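Local coordinates for conserved hypothetical protein TM0613 (PDB 1O3U) that is of unknown function but belongs to the HEPN domain family, folds as an all-helical bundle and is seen as a dimer, at residues L27-Y32 with S110-E115; Q41-K45 with Y61-F66; E79-A84 with Y120-I124. One frame throughout, in Å; residues are numbered along the deposited sequence.

Interaction 1: residues L27-Y32 with S110-E115; sequences LEHGFY and SRIEAE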
ATOM      1  N   LEU A  27       5.629   6.779 -11.961  1.00 13.42           N
ATOM      2  CA  LEU A  27       5.304   7.260 -13.282  1.00 14.45           C
ATOM      3  C   LEU A  27       6.453   8.066 -13.901  1.00 15.52           C
ATOM      4  O   LEU A  27       6.794   7.865 -15.075  1.00 13.73           O
ATOM      5  CB  LEU A  27       4.046   8.098 -13.251  1.00 14.47           C
ATOM      6  CG  LEU A  27       3.533   8.666 -14.566  1.00 16.55           C
ATOM      7  CD1 LEU A  27       3.278   7.553 -15.588  1.00 19.22           C
ATOM      8  CD2 LEU A  27       2.273   9.439 -14.263  1.00 17.85           C
ATOM      9  N   GLU A  28       7.034   8.964 -13.105  1.00 17.38           N
ATOM     10  CA  GLU A  28       8.066   9.909 -13.574  1.00 18.68           C
ATOM     11  C   GLU A  28       9.273   9.125 -14.064  1.00 18.58           C
ATOM     12  O   GLU A  28       9.943   9.525 -15.031  1.00 18.40           O
ATOM     13  CB  GLU A  28       8.433  10.891 -12.445  1.00 20.26           C
ATOM     14  CG  GLU A  28       9.757  11.662 -12.591  1.00 25.13           C
ATOM     15  CD  GLU A  28      10.179  12.429 -11.339  1.00 30.72           C
ATOM     16  OE1 GLU A  28       9.425  12.450 -10.319  1.00 34.69           O
ATOM     17  OE2 GLU A  28      11.296  13.016 -11.359  1.00 34.31           O
ATOM     18  N   HIS A  29       9.517   7.977 -13.438  1.00 17.61           N
ATOM     19  CA  HIS A  29      10.680   7.160 -13.738  1.00 17.55           C
ATOM     20  C   HIS A  29      10.408   6.018 -14.727  1.00 17.19           C
ATOM     21  O   HIS A  29      11.306   5.214 -15.002  1.00 17.26           O
ATOM     22  CB  HIS A  29      11.303   6.659 -12.443  1.00 17.70           C
ATOM     23  CG  HIS A  29      11.902   7.751 -11.618  1.00 19.49           C
ATOM     24  ND1 HIS A  29      13.187   8.213 -11.821  1.00 23.59           N
ATOM     25  CD2 HIS A  29      11.393   8.484 -10.603  1.00 21.76           C
ATOM     26  CE1 HIS A  29      13.439   9.182 -10.961  1.00 23.21           C
ATOM     27  NE2 HIS A  29      12.369   9.360 -10.207  1.00 24.31           N
ATOM     28  N   GLY A  30       9.195   5.990 -15.293  1.00 14.91           N
ATOM     29  CA  GLY A  30       8.842   5.064 -16.349  1.00 14.20           C
ATOM     30  C   GLY A  30       8.413   3.706 -15.841  1.00 13.86           C
ATOM     31  O   GLY A  30       8.339   2.761 -16.621  1.00 14.02           O
ATOM     32  N   PHE A  31       8.143   3.600 -14.534  1.00 11.98           N
ATOM     33  CA  PHE A  31       7.757   2.326 -13.950  1.00 11.66           C
ATOM     34  C   PHE A  31       6.243   2.239 -13.991  1.00 11.58           C
ATOM     35  O   PHE A  31       5.562   2.400 -12.965  1.00 11.79           O
ATOM     36  CB  PHE A  31       8.306   2.211 -12.542  1.00 12.00           C
ATOM     37  CG  PHE A  31       9.789   2.451 -12.441  1.00 15.50           C
ATOM     38  CD1 PHE A  31      10.311   3.203 -11.393  1.00 20.93           C
ATOM     39  CD2 PHE A  31      10.675   1.867 -13.345  1.00 19.82           C
ATOM     40  CE1 PHE A  31      11.700   3.389 -11.274  1.00 22.02           C
ATOM     41  CE2 PHE A  31      12.070   2.060 -13.218  1.00 21.23           C
ATOM     42  CZ  PHE A  31      12.560   2.837 -12.194  1.00 21.71           C
ATOM     43  N   TYR A  32       5.710   2.006 -15.193  1.00 12.22           N
ATOM     44  CA  TYR A  32       4.256   2.165 -15.432  1.00 12.26           C
ATOM     45  C   TYR A  32       3.403   1.140 -14.675  1.00 12.21           C
ATOM     46  O   TYR A  32       2.374   1.490 -14.101  1.00 12.37           O
ATOM     47  CB  TYR A  32       3.974   2.121 -16.929  1.00 13.91           C
ATOM     48  CG  TYR A  32       4.748   3.173 -17.692  1.00 13.05           C
ATOM     49  CD1 TYR A  32       5.441   2.828 -18.866  1.00 15.27           C
ATOM     50  CD2 TYR A  32       4.836   4.492 -17.239  1.00 12.29           C
ATOM     51  CE1 TYR A  32       6.131   3.791 -19.589  1.00 16.86           C
ATOM     52  CE2 TYR A  32       5.535   5.464 -17.964  1.00 15.69           C
ATOM     53  CZ  TYR A  32       6.194   5.093 -19.143  1.00 15.76           C
ATOM     54  OH  TYR A  32       6.947   6.000 -19.881  1.00 20.69           O
ATOM     55  N   SER A 110       1.574   2.523 -22.715  1.00 16.10           N
ATOM     56  CA  SER A 110       1.745   2.265 -21.267  1.00 16.35           C
ATOM     57  C   SER A 110       1.807   3.537 -20.438  1.00 15.87           C
ATOM     58  O   SER A 110       1.273   3.609 -19.340  1.00 14.19           O
ATOM     59  CB  SER A 110       3.002   1.441 -21.006  1.00 16.89           C
ATOM     60  OG  SER A 110       2.895   0.218 -21.657  1.00 18.27           O
ATOM     61  N   ARG A 111       2.514   4.528 -20.954  1.00 15.87           N
ATOM     62  CA  ARG A 111       2.636   5.823 -20.302  1.00 16.39           C
ATOM     63  C   ARG A 111       1.265   6.490 -20.162  1.00 15.72           C
ATOM     64  O   ARG A 111       0.936   6.999 -19.115  1.00 14.59           O
ATOM     65  CB  ARG A 111       3.608   6.697 -21.103  1.00 17.75           C
ATOM     66  CG  ARG A 111       3.695   8.160 -20.680  1.00 20.80           C
ATOM     67  CD  ARG A 111       4.118   8.349 -19.296  1.00 26.32           C
ATOM     68  NE  ARG A 111       3.952   9.727 -18.843  1.00 32.46           N
ATOM     69  CZ  ARG A 111       4.747  10.326 -17.962  1.00 32.44           C
ATOM     70  NH1 ARG A 111       5.810   9.706 -17.474  1.00 33.26           N
ATOM     71  NH2 ARG A 111       4.508  11.582 -17.629  1.00 36.11           N
ATOM     72  N   ILE A 112       0.473   6.504 -21.231  1.00 14.97           N
ATOM     73  CA  ILE A 112      -0.858   7.095 -21.196  1.00 14.80           C
ATOM     74  C   ILE A 112      -1.777   6.351 -20.222  1.00 13.88           C
ATOM     75  O   ILE A 112      -2.504   6.961 -19.422  1.00 13.01           O
ATOM     76  CB  ILE A 112      -1.475   7.106 -22.634  1.00 14.89           C
ATOM     77  CG1 ILE A 112      -0.663   8.052 -23.521  1.00 16.53           C
ATOM     78  CG2 ILE A 112      -2.916   7.535 -22.556  1.00 16.06           C
ATOM     79  CD1 ILE A 112      -0.929   7.961 -24.983  1.00 18.29           C
ATOM     80  N   GLU A 113      -1.715   5.036 -20.275  1.00 12.95           N
ATOM     81  CA  GLU A 113      -2.525   4.184 -19.428  1.00 14.22           C
ATOM     82  C   GLU A 113      -2.203   4.439 -17.946  1.00 13.44           C
ATOM     83  O   GLU A 113      -3.129   4.585 -17.119  1.00 12.21           O
ATOM     84  CB  GLU A 113      -2.327   2.725 -19.825  1.00 14.89           C
ATOM     85  CG  GLU A 113      -3.156   1.739 -19.025  1.00 19.22           C
ATOM     86  CD  GLU A 113      -2.795   0.297 -19.352  1.00 23.03           C
ATOM     87  OE1 GLU A 113      -1.597  -0.062 -19.236  1.00 27.01           O
ATOM     88  OE2 GLU A 113      -3.696  -0.468 -19.737  1.00 25.34           O
ATOM     89  N   ALA A 114      -0.903   4.522 -17.622  1.00 13.56           N
ATOM     90  CA  ALA A 114      -0.451   4.777 -16.249  1.00 13.06           C
ATOM     91  C   ALA A 114      -0.867   6.185 -15.806  1.00 12.91           C
ATOM     92  O   ALA A 114      -1.331   6.342 -14.678  1.00 12.79           O
ATOM     93  CB  ALA A 114       1.024   4.593 -16.118  1.00 13.16           C
ATOM     94  N   GLU A 115      -0.716   7.192 -16.667  1.00 12.24           N
ATOM     95  CA  GLU A 115      -1.174   8.555 -16.332  1.00 13.08           C
ATOM     96  C   GLU A 115      -2.658   8.586 -16.023  1.00 11.34           C
ATOM     97  O   GLU A 115      -3.069   9.236 -15.085  1.00 10.27           O
ATOM     98  CB  GLU A 115      -0.930   9.561 -17.446  1.00 13.71           C
ATOM     99  CG  GLU A 115       0.362  10.308 -17.363  1.00 19.68           C
ATOM    100  CD  GLU A 115       0.542  11.277 -18.519  1.00 26.65           C
ATOM    101  OE1 GLU A 115      -0.331  12.166 -18.715  1.00 29.76           O
ATOM    102  OE2 GLU A 115       1.560  11.139 -19.227  1.00 31.48           O
TER
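Arg111 and Glu115, one turn apart on helix 104-132, form a salt bridge that steadies the arginine against Leu27 and Tyr32. NE of Arg111 gives OE2 of Glu115 a bond of 2.8 Å at 157°, nearly in the guanidinium plane and onto the lone pair turned away from OE1; NH2 adds a weak one. The flat group so held lies with one face against CD1 of Leu27, and its NH1 comes 3.2 Å from Leu27 O at an angle too poor for a hydrogen bond. CG of Arg111 stands opposite the backbone N (chi1 171°) and the chain bends at chi2, which carries CD to 3.5 Å from Tyr32 CE2, the ring and guanidinium planes being perpendicular. Segment 27-32 is the turn from helix 11-28 into helix 32-54, the first hairpin of the bundle. A Schellman motif with Gly30 at C-prime, in a left-handed conformation (phi 84°), ends the first helix: Gly30 N binds Leu27 O and Phe31 N reaches back to Asp26 O. Phe31 takes the N-cap place of the next helix, and its ring packs on Phe31 of the second subunit. The Tyr32 ring is sandwiched, with Gly30 O over the middle of one face and the backbone of Ser110 and Arg111 over the other; CA of Arg111 makes a CH-pi contact 3.8 Å from the ring centroid. CB of Ser110 meets Tyr32 CD1 at 3.5 Å, while its OG bonds to Arg106 O. Ala114 CB fits between Tyr32 CB and Leu27 CD1, 3.8 Å from the latter, and CD2 of Leu27 touches Glu115 CG at 3.7 Å.

Interaction 2: residues Q41-K45 with Y61-F66; sequences QAAEK and YSVPDF
Val63, in the first turn of helix 63-70, packs its CG2 against Ala43 and Glu44 of helix 32-54, just after a capping box formed by Ser62 and Asp65 has started the shorter helix. The apolar part is small. CG2 of Val63 lies 3.7 Å from Ala43 CB and 3.4 Å from Glu44 CG, and it also abuts the backbone N of Glu44. This methyl is set opposite the carbonyl carbon of Val63, whereas CG1, opposite the backbone N (chi1 -177°), turns to Ala84 of helix 78-88. Ile124 of helix 104-132 touches both Ala43 and Val63, so the apolar side of the contact joins the interior of the bundle. Beside it, the Phe66 ring brings CD2 to 4.2 Å from Glu44 O and otherwise packs on Val47, Lys48 and Phe51.

The polar groups that meet across the contact are both acceptors. The extended chain of Glu44 sets its carboxylate beside the carbonyl of Tyr61, OE1 standing 3.1 Å from Tyr61 O with no hydrogen bond between them, an approach likely to be unfavourable if the glutamate is charged. The Tyr61 ring stacks on His11 of the second subunit, a residue of the expression tag.

The bonds of the cap run within segment 61-66. Asp65 OD2 accepts from Tyr61 N, through the lone pair directed away from OD1, and more weakly from Ser62 N; in return Asp65 N donates to Ser62 OG at 2.9 Å, with an N-H...O angle of 147°.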
ATOM      1  N   GLN A  41      -3.923   1.050  -4.779  1.00  9.51           N
ATOM      2  CA  GLN A  41      -3.809   1.174  -3.325  1.00 10.16           C
ATOM      3  C   GLN A  41      -4.281   2.538  -2.786  1.00 10.72           C
ATOM      4  O   GLN A  41      -5.013   2.605  -1.778  1.00 10.32           O
ATOM      5  CB  GLN A  41      -2.382   0.863  -2.889  1.00 10.93           C
ATOM      6  CG  GLN A  41      -1.913  -0.545  -3.267  1.00 13.86           C
ATOM      7  CD  GLN A  41      -2.593  -1.589  -2.425  1.00 21.72           C
ATOM      8  OE1 GLN A  41      -2.746  -1.403  -1.198  1.00 23.68           O
ATOM      9  NE2 GLN A  41      -3.038  -2.674  -3.060  1.00 23.73           N
ATOM     10  N   ALA A  42      -3.907   3.609  -3.479  1.00  9.56           N
ATOM     11  CA  ALA A  42      -4.289   4.969  -3.089  1.00 10.01           C
ATOM     12  C   ALA A  42      -5.811   5.092  -3.110  1.00 10.46           C
ATOM     13  O   ALA A  42      -6.397   5.640  -2.183  1.00 10.42           O
ATOM     14  CB  ALA A  42      -3.692   5.954  -4.003  1.00  9.83           C
ATOM     15  N   ALA A  43      -6.444   4.571  -4.166  1.00  9.82           N
ATOM     16  CA  ALA A  43      -7.912   4.705  -4.313  1.00 10.41           C
ATOM     17  C   ALA A  43      -8.624   3.883  -3.214  1.00 11.33           C
ATOM     18  O   ALA A  43      -9.579   4.333  -2.585  1.00 10.21           O
ATOM     19  CB  ALA A  43      -8.340   4.251  -5.674  1.00 11.07           C
ATOM     20  N   GLU A  44      -8.154   2.673  -3.001  1.00 10.91           N
ATOM     21  CA  GLU A  44      -8.647   1.828  -1.902  1.00 12.01           C
ATOM     22  C   GLU A  44      -8.609   2.508  -0.536  1.00 11.61           C
ATOM     23  O   GLU A  44      -9.599   2.523   0.228  1.00 11.52           O
ATOM     24  CB  GLU A  44      -7.832   0.522  -1.863  1.00 13.75           C
ATOM     25  CG  GLU A  44      -8.110  -0.386  -3.015  1.00 17.05           C
ATOM     26  CD  GLU A  44      -7.399  -1.726  -2.923  1.00 26.78           C
ATOM     27  OE1 GLU A  44      -7.108  -2.208  -1.769  1.00 27.27           O
ATOM     28  OE2 GLU A  44      -7.195  -2.304  -4.031  1.00 28.64           O
ATOM     29  N   LYS A  45      -7.458   3.071  -0.202  1.00 10.55           N
ATOM     30  CA  LYS A  45      -7.273   3.705   1.080  1.00 11.24           C
ATOM     31  C   LYS A  45      -8.189   4.942   1.216  1.00 11.04           C
ATOM     32  O   LYS A  45      -8.725   5.184   2.290  1.00 10.82           O
ATOM     33  CB  LYS A  45      -5.799   4.038   1.315  1.00 11.45           C
ATOM     34  CG  LYS A  45      -4.906   2.793   1.529  1.00 14.14           C
ATOM     35  CD  LYS A  45      -3.511   3.158   1.958  1.00 17.63           C
ATOM     36  CE  LYS A  45      -2.600   1.939   2.176  1.00 18.76           C
ATOM     37  NZ  LYS A  45      -1.718   1.592   1.035  1.00 20.59           N
ATOM     38  N   TYR A  61     -11.968  -6.045  -1.159  1.00 29.29           N
ATOM     39  CA  TYR A  61     -10.601  -5.710  -1.466  1.00 29.41           C
ATOM     40  C   TYR A  61     -10.607  -4.560  -2.423  1.00 28.40           C
ATOM     41  O   TYR A  61      -9.836  -3.619  -2.276  1.00 30.33           O
ATOM     42  CB  TYR A  61      -9.929  -6.955  -2.034  1.00 29.88           C
ATOM     43  CG  TYR A  61     -10.129  -8.134  -1.104  1.00 31.92           C
ATOM     44  CD1 TYR A  61      -9.484  -8.180   0.141  1.00 33.35           C
ATOM     45  CD2 TYR A  61     -11.002  -9.164  -1.429  1.00 33.58           C
ATOM     46  CE1 TYR A  61      -9.677  -9.254   1.020  1.00 34.96           C
ATOM     47  CE2 TYR A  61     -11.195 -10.241  -0.565  1.00 34.96           C
ATOM     48  CZ  TYR A  61     -10.536 -10.278   0.659  1.00 35.40           C
ATOM     49  OH  TYR A  61     -10.732 -11.347   1.499  1.00 37.24           O
ATOM     50  N   SER A  62     -11.524  -4.604  -3.382  1.00 26.14           N
ATOM     51  CA  SER A  62     -11.400  -3.784  -4.547  1.00 23.96           C
ATOM     52  C   SER A  62     -12.043  -2.409  -4.312  1.00 21.49           C
ATOM     53  O   SER A  62     -12.905  -2.244  -3.468  1.00 20.13           O
ATOM     54  CB  SER A  62     -12.021  -4.495  -5.746  1.00 23.94           C
ATOM     55  OG  SER A  62     -13.423  -4.499  -5.672  1.00 23.81           O
ATOM     56  N   VAL A  63     -11.605  -1.444  -5.090  1.00 20.65           N
ATOM     57  CA  VAL A  63     -12.241  -0.118  -5.098  1.00 19.95           C
ATOM     58  C   VAL A  63     -13.678  -0.209  -5.566  1.00 18.20           C
ATOM     59  O   VAL A  63     -14.526   0.405  -4.952  1.00 18.70           O
ATOM     60  CB  VAL A  63     -11.443   0.896  -5.945  1.00 20.11           C
ATOM     61  CG1 VAL A  63     -12.074   2.282  -5.879  1.00 20.21           C
ATOM     62  CG2 VAL A  63     -10.030   0.929  -5.442  1.00 21.86           C
ATOM     63  N   PRO A  64     -14.000  -0.984  -6.612  1.00 17.95           N
ATOM     64  CA  PRO A  64     -15.405  -1.218  -6.931  1.00 16.88           C
ATOM     65  C   PRO A  64     -16.196  -1.789  -5.762  1.00 16.28           C
ATOM     66  O   PRO A  64     -17.321  -1.339  -5.604  1.00 16.06           O
ATOM     67  CB  PRO A  64     -15.353  -2.216  -8.092  1.00 17.40           C
ATOM     68  CG  PRO A  64     -14.097  -1.997  -8.709  1.00 17.66           C
ATOM     69  CD  PRO A  64     -13.133  -1.663  -7.590  1.00 17.50           C
ATOM     70  N   ASP A  65     -15.608  -2.677  -4.948  1.00 16.04           N
ATOM     71  CA  ASP A  65     -16.288  -3.246  -3.781  1.00 17.14           C
ATOM     72  C   ASP A  65     -16.688  -2.112  -2.842  1.00 16.82           C
ATOM     73  O   ASP A  65     -17.848  -1.963  -2.493  1.00 17.15           O
ATOM     74  CB  ASP A  65     -15.409  -4.244  -2.994  1.00 17.04           C
ATOM     75  CG  ASP A  65     -15.276  -5.593  -3.660  1.00 20.31           C
ATOM     76  OD1 ASP A  65     -16.105  -5.945  -4.530  1.00 20.85           O
ATOM     77  OD2 ASP A  65     -14.345  -6.377  -3.358  1.00 22.56           O
ATOM     78  N   PHE A  66     -15.722  -1.290  -2.456  1.00 17.48           N
ATOM     79  CA  PHE A  66     -15.978  -0.262  -1.454  1.00 16.76           C
ATOM     80  C   PHE A  66     -16.915   0.831  -1.990  1.00 15.97           C
ATOM     81  O   PHE A  66     -17.808   1.280  -1.291  1.00 15.51           O
ATOM     82  CB  PHE A  66     -14.680   0.367  -0.967  1.00 17.41           C
ATOM     83  CG  PHE A  66     -13.674  -0.615  -0.406  1.00 18.86           C
ATOM     84  CD1 PHE A  66     -14.029  -1.561   0.529  1.00 21.37           C
ATOM     85  CD2 PHE A  66     -12.339  -0.514  -0.766  1.00 22.09           C
ATOM     86  CE1 PHE A  66     -13.087  -2.423   1.055  1.00 21.35           C
ATOM     87  CE2 PHE A  66     -11.397  -1.399  -0.243  1.00 24.86           C
ATOM     88  CZ  PHE A  66     -11.781  -2.342   0.673  1.00 21.97           C
TER

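Interaction 3: residues E79-A84 with Y120-I124; sequences ELMDHA and YAEKI
Lys123 NZ bridges Glu79 and His83, two residues one turn apart on helix 78-88. Its salt bridge to Glu79 OE2 measures 2.7 Å and uses the lone pair turned away from OE1; its bond to His83 NE2 is 3.0 Å, with NZ in the imidazole plane. The lysine chain is extended and passes the histidine edge with CD 3.6 Å from NE2, thus delivering its ammonium to both acceptors. As NE2 accepts, the imidazole proton is expected on ND1, and the ammonium would probably disfavour a second proton on the ring. Next inward, the imidazole forms an offset stack with the Tyr120 phenol: the planes are 4° apart, the centroids 3.8 Å, and ND1 lies over the middle of the phenol face. With CG of His83 opposite its carbonyl carbon (chi1 -61°), the ring folds back along its own helix, and Glu79 O sits over its other face. Tyr120 OH bonds to Arg116, one turn earlier. This contact joins helix 78-88 to the long C-terminal helix 104-132 of the bundle; the short segments cross at -135°, a steeply inclined antiparallel pairing with 9.8 Å between axes. An alanine in place of His83 is likely to leave one phenol face without its stacking partner and the Lys123 ammonium with Glu79 as its sole mate across this contact. Past the lysine chain, Leu80 CD2 lies 3.9 Å from Lys123 CG and slightly farther from Ile124 CG1. CD1 of Ile124 rests near CA and CB of Ala84, and the isoleucine packs as well on Val63 of helix 63-70 and on Ala43 and Val47 of helix 32-54.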
ATOM      1  N   GLU A  79     -19.014   8.102 -13.374  1.00 16.68           N
ATOM      2  CA  GLU A  79     -17.650   8.151 -13.891  1.00 16.90           C
ATOM      3  C   GLU A  79     -16.614   7.694 -12.881  1.00 15.98           C
ATOM      4  O   GLU A  79     -15.599   7.161 -13.271  1.00 15.64           O
ATOM      5  CB  GLU A  79     -17.293   9.531 -14.417  1.00 17.76           C
ATOM      6  CG  GLU A  79     -16.859  10.564 -13.401  1.00 20.14           C
ATOM      7  CD  GLU A  79     -16.820  11.945 -14.012  1.00 25.01           C
ATOM      8  OE1 GLU A  79     -17.931  12.449 -14.291  1.00 29.80           O
ATOM      9  OE2 GLU A  79     -15.711  12.500 -14.239  1.00 23.85           O
ATOM     10  N   LEU A  80     -16.860   7.922 -11.592  1.00 14.46           N
ATOM     11  CA  LEU A  80     -15.954   7.392 -10.546  1.00 14.81           C
ATOM     12  C   LEU A  80     -16.048   5.877 -10.445  1.00 14.31           C
ATOM     13  O   LEU A  80     -15.072   5.231 -10.197  1.00 12.76           O
ATOM     14  CB  LEU A  80     -16.225   8.032  -9.194  1.00 14.02           C
ATOM     15  CG  LEU A  80     -15.831   9.503  -9.071  1.00 16.86           C
ATOM     16  CD1 LEU A  80     -15.977  10.008  -7.600  1.00 18.29           C
ATOM     17  CD2 LEU A  80     -14.430   9.784  -9.608  1.00 16.01           C
ATOM     18  N   MET A  81     -17.247   5.310 -10.569  1.00 14.84           N
ATOM     19  CA  MET A  81     -17.363   3.844 -10.592  1.00 15.34           C
ATOM     20  C   MET A  81     -16.635   3.299 -11.801  1.00 14.73           C
ATOM     21  O   MET A  81     -15.946   2.294 -11.678  1.00 14.96           O
ATOM     22  CB  MET A  81     -18.820   3.366 -10.626  1.00 15.48           C
ATOM     23  CG  MET A  81     -18.976   1.826 -10.541  1.00 17.29           C
ATOM     24  SD  MET A  81     -18.134   0.961  -9.096  1.00 21.11           S
ATOM     25  CE  MET A  81     -18.760   1.969  -7.918  1.00 21.50           C
ATOM     26  N   ASP A  82     -16.801   3.954 -12.959  1.00 14.50           N
ATOM     27  CA  ASP A  82     -16.069   3.610 -14.185  1.00 14.42           C
ATOM     28  C   ASP A  82     -14.553   3.614 -13.942  1.00 13.74           C
ATOM     29  O   ASP A  82     -13.864   2.674 -14.303  1.00 13.26           O
ATOM     30  CB  ASP A  82     -16.383   4.581 -15.337  1.00 14.99           C
ATOM     31  CG  ASP A  82     -17.704   4.285 -16.035  1.00 19.32           C
ATOM     32  OD1 ASP A  82     -18.072   5.039 -16.991  1.00 25.11           O
ATOM     33  OD2 ASP A  82     -18.432   3.317 -15.706  1.00 21.74           O
ATOM     34  N   HIS A  83     -14.046   4.673 -13.338  1.00 12.38           N
ATOM     35  CA  HIS A  83     -12.608   4.742 -13.035  1.00 12.98           C
ATOM     36  C   HIS A  83     -12.173   3.617 -12.102  1.00 12.33           C
ATOM     37  O   HIS A  83     -11.092   3.040 -12.260  1.00 11.65           O
ATOM     38  CB  HIS A  83     -12.235   6.069 -12.378  1.00 12.80           C
ATOM     39  CG  HIS A  83     -12.497   7.282 -13.215  1.00 13.15           C
ATOM     40  ND1 HIS A  83     -12.749   7.226 -14.567  1.00 14.15           N
ATOM     41  CD2 HIS A  83     -12.519   8.597 -12.882  1.00 13.03           C
ATOM     42  CE1 HIS A  83     -12.948   8.448 -15.029  1.00 15.63           C
ATOM     43  NE2 HIS A  83     -12.771   9.304 -14.034  1.00 15.52           N
ATOM     44  N   ALA A  84     -13.021   3.328 -11.115  1.00 11.94           N
ATOM     45  CA  ALA A  84     -12.725   2.308 -10.128  1.00 12.15           C
ATOM     46  C   ALA A  84     -12.573   0.970 -10.814  1.00 12.14           C
ATOM     47  O   ALA A  84     -11.711   0.193 -10.475  1.00 11.76           O
ATOM     48  CB  ALA A  84     -13.802   2.230  -9.097  1.00 12.48           C
ATOM     49  N   TYR A 120      -7.095   8.882 -12.184  1.00  7.62           N
ATOM     50  CA  TYR A 120      -8.312   8.285 -11.627  1.00  7.53           C
ATOM     51  C   TYR A 120      -8.194   8.182 -10.121  1.00  7.85           C
ATOM     52  O   TYR A 120      -9.157   8.468  -9.433  1.00  7.10           O
ATOM     53  CB  TYR A 120      -8.587   6.901 -12.181  1.00  7.72           C
ATOM     54  CG  TYR A 120      -8.961   6.839 -13.642  1.00  8.28           C
ATOM     55  CD1 TYR A 120      -9.247   7.983 -14.360  1.00  7.33           C
ATOM     56  CD2 TYR A 120      -9.111   5.600 -14.283  1.00  9.81           C
ATOM     57  CE1 TYR A 120      -9.590   7.918 -15.700  1.00 10.76           C
ATOM     58  CE2 TYR A 120      -9.469   5.528 -15.584  1.00 10.76           C
ATOM     59  CZ  TYR A 120      -9.709   6.688 -16.301  1.00 10.91           C
ATOM     60  OH  TYR A 120     -10.069   6.612 -17.623  1.00 12.02           O
ATOM     61  N   ALA A 121      -7.039   7.752  -9.620  1.00  8.42           N
ATOM     62  CA  ALA A 121      -6.862   7.593  -8.186  1.00  8.92           C
ATOM     63  C   ALA A 121      -6.942   8.971  -7.498  1.00  9.65           C
ATOM     64  O   ALA A 121      -7.604   9.145  -6.481  1.00  8.16           O
ATOM     65  CB  ALA A 121      -5.544   6.944  -7.886  1.00  8.67           C
ATOM     66  N   GLU A 122      -6.264   9.944  -8.079  1.00  9.19           N
ATOM     67  CA  GLU A 122      -6.367  11.299  -7.626  1.00  9.59           C
ATOM     68  C   GLU A 122      -7.803  11.860  -7.585  1.00  9.02           C
ATOM     69  O   GLU A 122      -8.187  12.511  -6.610  1.00  7.35           O
ATOM     70  CB  GLU A 122      -5.466  12.187  -8.464  1.00 10.83           C
ATOM     71  CG  GLU A 122      -5.351  13.616  -7.940  1.00 13.98           C
ATOM     72  CD  GLU A 122      -4.054  14.260  -8.420  1.00 19.91           C
ATOM     73  OE1 GLU A 122      -3.681  14.052  -9.602  1.00 27.62           O
ATOM     74  OE2 GLU A 122      -3.376  14.926  -7.631  1.00 24.22           O
ATOM     75  N   LYS A 123      -8.576  11.599  -8.637  1.00  8.85           N
ATOM     76  CA  LYS A 123      -9.965  11.955  -8.687  1.00  8.97           C
ATOM     77  C   LYS A 123     -10.763  11.349  -7.548  1.00  9.31           C
ATOM     78  O   LYS A 123     -11.548  12.029  -6.882  1.00  7.94           O
ATOM     79  CB  LYS A 123     -10.505  11.531 -10.051  1.00 10.24           C
ATOM     80  CG  LYS A 123     -11.601  12.273 -10.565  1.00 16.10           C
ATOM     81  CD  LYS A 123     -11.590  12.111 -12.112  1.00 18.54           C
ATOM     82  CE  LYS A 123     -12.643  12.877 -12.754  1.00 20.34           C
ATOM     83  NZ  LYS A 123     -13.046  12.250 -14.032  1.00 20.12           N
ATOM     84  N   ILE A 124     -10.546  10.054  -7.301  1.00  8.52           N
ATOM     85  CA  ILE A 124     -11.218   9.381  -6.217  1.00  8.47           C
ATOM     86  C   ILE A 124     -10.815   9.961  -4.860  1.00  8.60           C
ATOM     87  O   ILE A 124     -11.700  10.199  -3.974  1.00  8.70           O
ATOM     88  CB  ILE A 124     -10.986   7.854  -6.318  1.00  8.16           C
ATOM     89  CG1 ILE A 124     -11.774   7.288  -7.511  1.00  8.57           C
ATOM     90  CG2 ILE A 124     -11.418   7.146  -5.031  1.00  8.88           C
ATOM     91  CD1 ILE A 124     -11.432   5.827  -7.890  1.00 10.02           C
TER

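Overall arrangement
From the N terminus, helix 11-28 turns into helix 32-54, and interaction 1 fixes that turn to helix 104-132, closing the widest loop, with 77 residues between its segments. Interaction 2 is nested inside this loop and closes a short one of 15 residues, bringing the start of helix 63-70 back onto helix 32-54. Interaction 3 follows it in series and closes a loop of 35 residues between its segments, pairing helix 78-88 with helix 104-132; its segments alternate with those of interaction 1, so these two cross. Interactions 2 and 3 touch through Val63 with Ala84 and Ala43 with Ile124, whereas interaction 1 stands apart, its centre about 17 Å from that of interaction 3, although both use helix 104-132.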